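Long-range contact in fatty acid amide hydrolase (Candida albicans, PDB 6KVR), which probably hydrolyses monocarboxylic acid amides to the carboxylate and ammonium, as a member of the amidase family: residues 342-356 with 459-471. Numbering follows the deposited sequence.
Sequences LTVAIIRDDGLVRVS and KVDFILSPTYNNV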
ATOM      1  N   LEU A 342      13.535   4.791 -26.279  1.00 41.06           N
ATOM      2  CA  LEU A 342      13.798   4.526 -24.867  1.00 39.78           C
ATOM      3  C   LEU A 342      14.963   5.354 -24.339  1.00 40.81           C
ATOM      4  O   LEU A 342      15.967   5.549 -25.030  1.00 41.49           O
ATOM      5  CB  LEU A 342      14.101   3.039 -24.635  1.00 37.13           C
ATOM      6  CG  LEU A 342      13.071   1.996 -25.083  1.00 40.40           C
ATOM      7  CD1 LEU A 342      13.712   0.641 -25.284  1.00 37.71           C
ATOM      8  CD2 LEU A 342      11.937   1.882 -24.092  1.00 42.06           C
ATOM      9  N   THR A 343      14.832   5.820 -23.098  1.00 38.76           N
ATOM     10  CA  THR A 343      15.944   6.385 -22.338  1.00 38.61           C
ATOM     11  C   THR A 343      16.271   5.424 -21.197  1.00 39.00           C
ATOM     12  O   THR A 343      15.397   5.096 -20.389  1.00 39.69           O
ATOM     13  CB  THR A 343      15.600   7.775 -21.809  1.00 39.27           C
ATOM     14  OG1 THR A 343      15.270   8.632 -22.909  1.00 43.30           O
ATOM     15  CG2 THR A 343      16.776   8.374 -21.038  1.00 38.13           C
ATOM     16  N   VAL A 344      17.512   4.948 -21.145  1.00 36.61           N
ATOM     17  CA  VAL A 344      17.906   3.910 -20.197  1.00 33.47           C
ATOM     18  C   VAL A 344      19.085   4.414 -19.367  1.00 33.34           C
ATOM     19  O   VAL A 344      20.137   4.753 -19.917  1.00 34.38           O
ATOM     20  CB  VAL A 344      18.265   2.591 -20.907  1.00 32.33           C
ATOM     21  CG1 VAL A 344      18.493   1.496 -19.877  1.00 34.37           C
ATOM     22  CG2 VAL A 344      17.170   2.173 -21.868  1.00 30.32           C
ATOM     23  N   ALA A 345      18.912   4.455 -18.047  1.00 30.70           N
ATOM     24  CA  ALA A 345      20.011   4.720 -17.133  1.00 26.16           C
ATOM     25  C   ALA A 345      20.708   3.410 -16.775  1.00 31.15           C
ATOM     26  O   ALA A 345      20.056   2.389 -16.533  1.00 30.30           O
ATOM     27  CB  ALA A 345      19.502   5.426 -15.874  1.00 29.61           C
ATOM     28  N   ILE A 346      22.038   3.436 -16.766  1.00 30.58           N
ATOM     29  CA  ILE A 346      22.847   2.233 -16.607  1.00 27.55           C
ATOM     30  C   ILE A 346      23.547   2.291 -15.263  1.00 30.41           C
ATOM     31  O   ILE A 346      24.193   3.293 -14.936  1.00 31.89           O
ATOM     32  CB  ILE A 346      23.879   2.081 -17.741  1.00 33.61           C
ATOM     33  CG1 ILE A 346      23.219   2.325 -19.102  1.00 35.25           C
ATOM     34  CG2 ILE A 346      24.528   0.684 -17.700  1.00 28.98           C
ATOM     35  CD1 ILE A 346      22.156   1.296 -19.458  1.00 32.27           C
ATOM     36  N   ILE A 347      23.434   1.215 -14.492  1.00 27.89           N
ATOM     37  CA  ILE A 347      24.220   1.046 -13.275  1.00 30.08           C
ATOM     38  C   ILE A 347      25.332   0.062 -13.610  1.00 31.93           C
ATOM     39  O   ILE A 347      25.075  -1.134 -13.799  1.00 32.37           O
ATOM     40  CB  ILE A 347      23.357   0.568 -12.097  1.00 27.46           C
ATOM     41  CG1 ILE A 347      22.396   1.683 -11.659  1.00 26.93           C
ATOM     42  CG2 ILE A 347      24.225   0.126 -10.912  1.00 27.42           C
ATOM     43  CD1 ILE A 347      21.445   1.277 -10.528  1.00 27.17           C
ATOM     44  N   ARG A 348      26.567   0.560 -13.723  1.00 29.15           N
ATOM     45  CA  ARG A 348      27.719  -0.316 -13.930  1.00 31.92           C
ATOM     46  C   ARG A 348      28.273  -0.880 -12.634  1.00 33.65           C
ATOM     47  O   ARG A 348      28.972  -1.902 -12.665  1.00 31.10           O
ATOM     48  CB  ARG A 348      28.854   0.432 -14.643  1.00 33.87           C
ATOM     49  CG  ARG A 348      28.427   1.238 -15.838  1.00 35.71           C
ATOM     50  CD  ARG A 348      28.646   0.447 -17.083  1.00 40.35           C
ATOM     51  NE  ARG A 348      28.380   1.213 -18.293  1.00 41.46           N
ATOM     52  CZ  ARG A 348      28.726   0.797 -19.502  1.00 42.42           C
ATOM     53  NH1 ARG A 348      29.375  -0.344 -19.674  1.00 35.28           N
ATOM     54  NH2 ARG A 348      28.403   1.534 -20.562  1.00 36.65           N
ATOM     55  N   ASP A 349      27.984  -0.225 -11.508  1.00 31.81           N
ATOM     56  CA  ASP A 349      28.545  -0.542 -10.201  1.00 33.28           C
ATOM     57  C   ASP A 349      27.668   0.167  -9.179  1.00 32.54           C
ATOM     58  O   ASP A 349      27.510   1.392  -9.245  1.00 33.62           O
ATOM     59  CB  ASP A 349      30.015  -0.089 -10.123  1.00 31.20           C
ATOM     60  CG  ASP A 349      30.710  -0.472  -8.807  1.00 37.41           C
ATOM     61  OD1 ASP A 349      30.264  -0.081  -7.702  1.00 33.98           O
ATOM     62  OD2 ASP A 349      31.731  -1.187  -8.887  1.00 42.46           O
ATOM     63  N   ASP A 350      27.062  -0.580  -8.254  1.00 28.31           N
ATOM     64  CA  ASP A 350      26.143   0.047  -7.315  1.00 30.62           C
ATOM     65  C   ASP A 350      26.856   0.827  -6.215  1.00 35.17           C
ATOM     66  O   ASP A 350      26.186   1.319  -5.305  1.00 31.00           O
ATOM     67  CB  ASP A 350      25.205  -0.998  -6.704  1.00 30.27           C
ATOM     68  CG  ASP A 350      25.900  -1.926  -5.712  1.00 30.53           C
ATOM     69  OD1 ASP A 350      27.147  -2.060  -5.749  1.00 28.03           O
ATOM     70  OD2 ASP A 350      25.176  -2.531  -4.896  1.00 29.20           O
ATOM     71  N   GLY A 351      28.181   0.965  -6.284  1.00 29.90           N
ATOM     72  CA  GLY A 351      28.917   1.692  -5.276  1.00 28.08           C
ATOM     73  C   GLY A 351      29.252   0.883  -4.041  1.00 31.15           C
ATOM     74  O   GLY A 351      29.929   1.402  -3.146  1.00 32.91           O
ATOM     75  N   LEU A 352      28.797  -0.367  -3.959  1.00 27.96           N
ATOM     76  CA  LEU A 352      29.067  -1.242  -2.825  1.00 28.19           C
ATOM     77  C   LEU A 352      29.978  -2.407  -3.178  1.00 27.25           C
ATOM     78  O   LEU A 352      31.002  -2.606  -2.521  1.00 27.89           O
ATOM     79  CB  LEU A 352      27.749  -1.779  -2.243  1.00 24.74           C
ATOM     80  CG  LEU A 352      26.747  -0.673  -1.925  1.00 30.31           C
ATOM     81  CD1 LEU A 352      25.485  -1.242  -1.331  1.00 29.93           C
ATOM     82  CD2 LEU A 352      27.376   0.354  -0.985  1.00 28.58           C
ATOM     83  N   VAL A 353      29.623  -3.195  -4.194  1.00 25.66           N
ATOM     84  CA  VAL A 353      30.362  -4.399  -4.545  1.00 24.83           C
ATOM     85  C   VAL A 353      30.588  -4.408  -6.054  1.00 26.80           C
ATOM     86  O   VAL A 353      29.630  -4.487  -6.836  1.00 24.61           O
ATOM     87  CB  VAL A 353      29.639  -5.681  -4.087  1.00 26.62           C
ATOM     88  CG1 VAL A 353      30.455  -6.921  -4.461  1.00 17.69           C
ATOM     89  CG2 VAL A 353      29.378  -5.657  -2.566  1.00 24.50           C
ATOM     90  N   ARG A 354      31.858  -4.364  -6.451  1.00 28.57           N
ATOM     91  CA  ARG A 354      32.250  -4.460  -7.849  1.00 27.74           C
ATOM     92  C   ARG A 354      31.783  -5.783  -8.450  1.00 28.80           C
ATOM     93  O   ARG A 354      31.800  -6.825  -7.787  1.00 24.37           O
ATOM     94  CB  ARG A 354      33.776  -4.320  -7.940  1.00 30.16           C
ATOM     95  CG  ARG A 354      34.395  -4.589  -9.306  1.00 31.50           C
ATOM     96  CD  ARG A 354      35.920  -4.557  -9.239  1.00 29.63           C
ATOM     97  NE  ARG A 354      36.465  -5.578  -8.349  1.00 33.10           N
ATOM     98  CZ  ARG A 354      37.746  -5.928  -8.312  1.00 37.12           C
ATOM     99  NH1 ARG A 354      38.636  -5.376  -9.124  1.00 34.15           N
ATOM    100  NH2 ARG A 354      38.144  -6.855  -7.441  1.00 27.56           N
ATOM    101  N   VAL A 355      31.347  -5.741  -9.715  1.00 25.35           N
ATOM    102  CA  VAL A 355      30.868  -6.941 -10.388  1.00 26.34           C
ATOM    103  C   VAL A 355      32.057  -7.647 -11.025  1.00 30.54           C
ATOM    104  O   VAL A 355      33.110  -7.048 -11.263  1.00 27.76           O
ATOM    105  CB  VAL A 355      29.761  -6.646 -11.436  1.00 27.35           C
ATOM    106  CG1 VAL A 355      28.574  -5.952 -10.787  1.00 25.51           C
ATOM    107  CG2 VAL A 355      30.293  -5.809 -12.606  1.00 27.08           C
ATOM    108  N   SER A 356      31.883  -8.947 -11.280  1.00 26.66           N
ATOM    109  CA  SER A 356      32.924  -9.800 -11.830  1.00 26.46           C
ATOM    110  C   SER A 356      32.965  -9.682 -13.353  1.00 27.56           C
ATOM    111  O   SER A 356      32.037  -9.153 -13.967  1.00 26.98           O
ATOM    112  CB  SER A 356      32.677 -11.241 -11.389  1.00 25.53           C
ATOM    113  OG  SER A 356      31.686 -11.844 -12.201  1.00 30.93           O
ATOM    114  N   LYS A 459      13.378  12.306 -17.426  1.00 40.90           N
ATOM    115  CA  LYS A 459      12.631  11.560 -18.440  1.00 35.50           C
ATOM    116  C   LYS A 459      13.267  10.201 -18.731  1.00 37.29           C
ATOM    117  O   LYS A 459      13.334   9.748 -19.880  1.00 37.87           O
ATOM    118  CB  LYS A 459      12.469  12.404 -19.707  1.00 40.09           C
ATOM    119  CG  LYS A 459      11.730  13.725 -19.425  1.00 50.22           C
ATOM    120  CD  LYS A 459      11.282  14.451 -20.695  1.00 54.58           C
ATOM    121  CE  LYS A 459      10.117  15.399 -20.394  1.00 53.91           C
ATOM    122  NZ  LYS A 459      10.312  16.151 -19.111  1.00 60.98           N
ATOM    123  N   VAL A 460      13.720   9.536 -17.666  1.00 40.29           N
ATOM    124  CA  VAL A 460      14.268   8.184 -17.755  1.00 35.41           C
ATOM    125  C   VAL A 460      13.122   7.181 -17.792  1.00 34.86           C
ATOM    126  O   VAL A 460      12.218   7.226 -16.951  1.00 39.35           O
ATOM    127  CB  VAL A 460      15.197   7.894 -16.564  1.00 36.05           C
ATOM    128  CG1 VAL A 460      15.776   6.475 -16.673  1.00 31.60           C
ATOM    129  CG2 VAL A 460      16.299   8.934 -16.474  1.00 37.36           C
ATOM    130  N   ASP A 461      13.167   6.252 -18.746  1.00 34.04           N
ATOM    131  CA  ASP A 461      12.170   5.184 -18.790  1.00 33.79           C
ATOM    132  C   ASP A 461      12.538   3.989 -17.906  1.00 35.13           C
ATOM    133  O   ASP A 461      11.671   3.459 -17.206  1.00 38.71           O
ATOM    134  CB  ASP A 461      11.969   4.690 -20.229  1.00 38.09           C
ATOM    135  CG  ASP A 461      11.441   5.771 -21.160  1.00 42.55           C
ATOM    136  OD1 ASP A 461      10.270   6.164 -21.009  1.00 47.77           O
ATOM    137  OD2 ASP A 461      12.191   6.215 -22.061  1.00 44.42           O
ATOM    138  N   PHE A 462      13.791   3.529 -17.940  1.00 27.62           N
ATOM    139  CA  PHE A 462      14.176   2.312 -17.222  1.00 31.54           C
ATOM    140  C   PHE A 462      15.598   2.410 -16.702  1.00 28.44           C
ATOM    141  O   PHE A 462      16.414   3.193 -17.193  1.00 29.44           O
ATOM    142  CB  PHE A 462      14.058   1.063 -18.099  1.00 27.93           C
ATOM    143  CG  PHE A 462      12.720   0.924 -18.752  1.00 36.11           C
ATOM    144  CD1 PHE A 462      11.624   0.466 -18.029  1.00 33.30           C
ATOM    145  CD2 PHE A 462      12.543   1.278 -20.080  1.00 36.74           C
ATOM    146  CE1 PHE A 462      10.373   0.351 -18.626  1.00 33.01           C
ATOM    147  CE2 PHE A 462      11.290   1.169 -20.683  1.00 39.16           C
ATOM    148  CZ  PHE A 462      10.202   0.702 -19.950  1.00 29.96           C
ATOM    149  N   ILE A 463      15.890   1.593 -15.694  1.00 32.39           N
ATOM    150  CA  ILE A 463      17.234   1.462 -15.142  1.00 23.89           C
ATOM    151  C   ILE A 463      17.714   0.045 -15.421  1.00 27.93           C
ATOM    152  O   ILE A 463      17.001  -0.932 -15.144  1.00 29.81           O
ATOM    153  CB  ILE A 463      17.256   1.809 -13.642  1.00 26.10           C
ATOM    154  CG1 ILE A 463      16.697   3.222 -13.438  1.00 30.93           C
ATOM    155  CG2 ILE A 463      18.677   1.756 -13.075  1.00 25.79           C
ATOM    156  CD1 ILE A 463      16.601   3.657 -12.002  1.00 29.62           C
ATOM    157  N   LEU A 464      18.887  -0.064 -16.029  1.00 28.90           N
ATOM    158  CA  LEU A 464      19.500  -1.340 -16.369  1.00 24.82           C
ATOM    159  C   LEU A 464      20.673  -1.549 -15.427  1.00 28.61           C
ATOM    160  O   LEU A 464      21.466  -0.623 -15.210  1.00 26.44           O
ATOM    161  CB  LEU A 464      19.967  -1.360 -17.822  1.00 27.49           C
ATOM    162  CG  LEU A 464      20.685  -2.613 -18.346  1.00 32.01           C
ATOM    163  CD1 LEU A 464      19.779  -3.826 -18.276  1.00 29.06           C
ATOM    164  CD2 LEU A 464      21.177  -2.411 -19.786  1.00 30.70           C
ATOM    165  N   SER A 465      20.778  -2.745 -14.853  1.00 24.02           N
ATOM    166  CA  SER A 465      21.752  -2.956 -13.793  1.00 28.67           C
ATOM    167  C   SER A 465      22.041  -4.451 -13.680  1.00 24.90           C
ATOM    168  O   SER A 465      21.254  -5.275 -14.161  1.00 24.56           O
ATOM    169  CB  SER A 465      21.230  -2.401 -12.458  1.00 28.58           C
ATOM    170  OG  SER A 465      20.181  -3.223 -11.984  1.00 27.15           O
ATOM    171  N   PRO A 466      23.152  -4.828 -13.031  1.00 24.98           N
ATOM    172  CA  PRO A 466      23.405  -6.245 -12.752  1.00 24.79           C
ATOM    173  C   PRO A 466      22.350  -6.811 -11.815  1.00 23.14           C
ATOM    174  O   PRO A 466      21.628  -6.078 -11.138  1.00 23.26           O
ATOM    175  CB  PRO A 466      24.790  -6.241 -12.081  1.00 25.27           C
ATOM    176  CG  PRO A 466      25.383  -4.864 -12.384  1.00 26.10           C
ATOM    177  CD  PRO A 466      24.198  -3.963 -12.453  1.00 23.38           C
ATOM    178  N   THR A 467      22.264  -8.143 -11.783  1.00 22.92           N
ATOM    179  CA  THR A 467      21.398  -8.835 -10.834  1.00 23.95           C
ATOM    180  C   THR A 467      22.133  -9.250  -9.580  1.00 25.74           C
ATOM    181  O   THR A 467      21.494  -9.461  -8.540  1.00 22.97           O
ATOM    182  CB  THR A 467      20.775 -10.082 -11.469  1.00 21.77           C
ATOM    183  OG1 THR A 467      20.224  -9.731 -12.744  1.00 26.94           O
ATOM    184  CG2 THR A 467      19.631 -10.617 -10.595  1.00 23.53           C
ATOM    185  N   TYR A 468      23.455  -9.339  -9.658  1.00 25.45           N
ATOM    186  CA  TYR A 468      24.324  -9.921  -8.646  1.00 23.48           C
ATOM    187  C   TYR A 468      25.739  -9.555  -9.095  1.00 25.31           C
ATOM    188  O   TYR A 468      25.948  -9.230 -10.263  1.00 25.34           O
ATOM    189  CB  TYR A 468      24.083 -11.442  -8.537  1.00 21.69           C
ATOM    190  CG  TYR A 468      25.034 -12.212  -7.631  1.00 23.50           C
ATOM    191  CD1 TYR A 468      25.228 -11.819  -6.324  1.00 24.58           C
ATOM    192  CD2 TYR A 468      25.742 -13.326  -8.094  1.00 23.17           C
ATOM    193  CE1 TYR A 468      26.100 -12.494  -5.496  1.00 23.33           C
ATOM    194  CE2 TYR A 468      26.622 -14.021  -7.262  1.00 24.33           C
ATOM    195  CZ  TYR A 468      26.785 -13.589  -5.952  1.00 23.80           C
ATOM    196  OH  TYR A 468      27.646 -14.228  -5.076  1.00 27.84           O
ATOM    197  N   ASN A 469      26.700  -9.558  -8.169  1.00 22.98           N
ATOM    198  CA  ASN A 469      28.064  -9.173  -8.543  1.00 22.32           C
ATOM    199  C   ASN A 469      28.826 -10.298  -9.228  1.00 26.75           C
ATOM    200  O   ASN A 469      30.059 -10.267  -9.313  1.00 26.78           O
ATOM    201  CB  ASN A 469      28.841  -8.710  -7.309  1.00 26.58           C
ATOM    202  CG  ASN A 469      28.698  -9.684  -6.150  1.00 28.35           C
ATOM    203  OD1 ASN A 469      27.897  -9.471  -5.242  1.00 30.22           O
ATOM    204  ND2 ASN A 469      29.427 -10.790  -6.214  1.00 23.20           N
ATOM    205  N   ASN A 470      28.118 -11.318  -9.692  1.00 26.60           N
ATOM    206  CA  ASN A 470      28.730 -12.460 -10.350  1.00 24.55           C
ATOM    207  C   ASN A 470      27.616 -13.184 -11.091  1.00 24.01           C
ATOM    208  O   ASN A 470      26.438 -12.827 -10.978  1.00 22.10           O
ATOM    209  CB  ASN A 470      29.447 -13.356  -9.327  1.00 22.98           C
ATOM    210  CG  ASN A 470      30.329 -14.412  -9.979  1.00 28.80           C
ATOM    211  OD1 ASN A 470      30.753 -14.275 -11.127  1.00 27.54           O
ATOM    212  ND2 ASN A 470      30.591 -15.482  -9.249  1.00 28.50           N
ATOM    213  N   VAL A 471      27.996 -14.194 -11.865  1.00 22.22           N
ATOM    214  CA  VAL A 471      27.034 -15.173 -12.364  1.00 26.42           C
ATOM    215  C   VAL A 471      26.670 -16.041 -11.168  1.00 24.01           C
ATOM    216  O   VAL A 471      27.090 -15.746 -10.046  1.00 24.11           O
ATOM    217  CB  VAL A 471      27.620 -16.007 -13.519  1.00 25.33           C
ATOM    218  CG1 VAL A 471      27.799 -15.138 -14.753  1.00 23.52           C
ATOM    219  CG2 VAL A 471      28.946 -16.568 -13.115  1.00 24.53           C
TER
HETATM  220  O   HOH W   1      12.322   8.137 -23.981  1.00 43.13           O
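Leu464 sets its CB in the shallow notch where two aliphatic neighbours of the adjoining strand, Val344 and Ile346, meet, 3.8 Å from both Val344 CG1 and Ile346 CD1. The branch CG1 of Val344 lies anti to its backbone N (chi1 -173°), which carries it across to Leu464, while Ile346 runs side by side with the leucine; the methylene rests on the two methyls. On the other face Ala345 offers one short methyl, over which the larger Val460 can reach with CG1, 4.0 Å from Ala345 CB, and farther along Ile347 CD1 rests on Ile463 CG2. Between the faces runs a parallel ladder, Ala345 N to Phe462 O, Leu464 N to Ala345 O at 2.8 Å and Ile347 N to Leu464 O, the last two almost straight. These strands, 343-346 and 462-466, are neighbours in the mixed sheet of the amidase fold, with strand 376-379 beyond the first and strand 540-546 beyond the second. At the ladder's start Leu342 CD2 abuts the ring edge of Phe462, 3.5 Å from CE2, and helix 552-565 packs on both side chains. Here Asp461 works as an acceptor: OD2 takes Thr343 N on its anti lone pair at 2.9 Å, and a water links that oxygen to Thr343 OG1. Farther on, 348-352 swings away from 459-471, and the chain returns at Val353, whose CG1 lies against the amide of Asn469, with ND2 held by Glu527; Val355 CG1 meets the rigid ring of Pro466 at CG, 3.7 Å away. Ser356 OG then donates to Asn470 OD1 at 2.8 Å, just before helix 357-372.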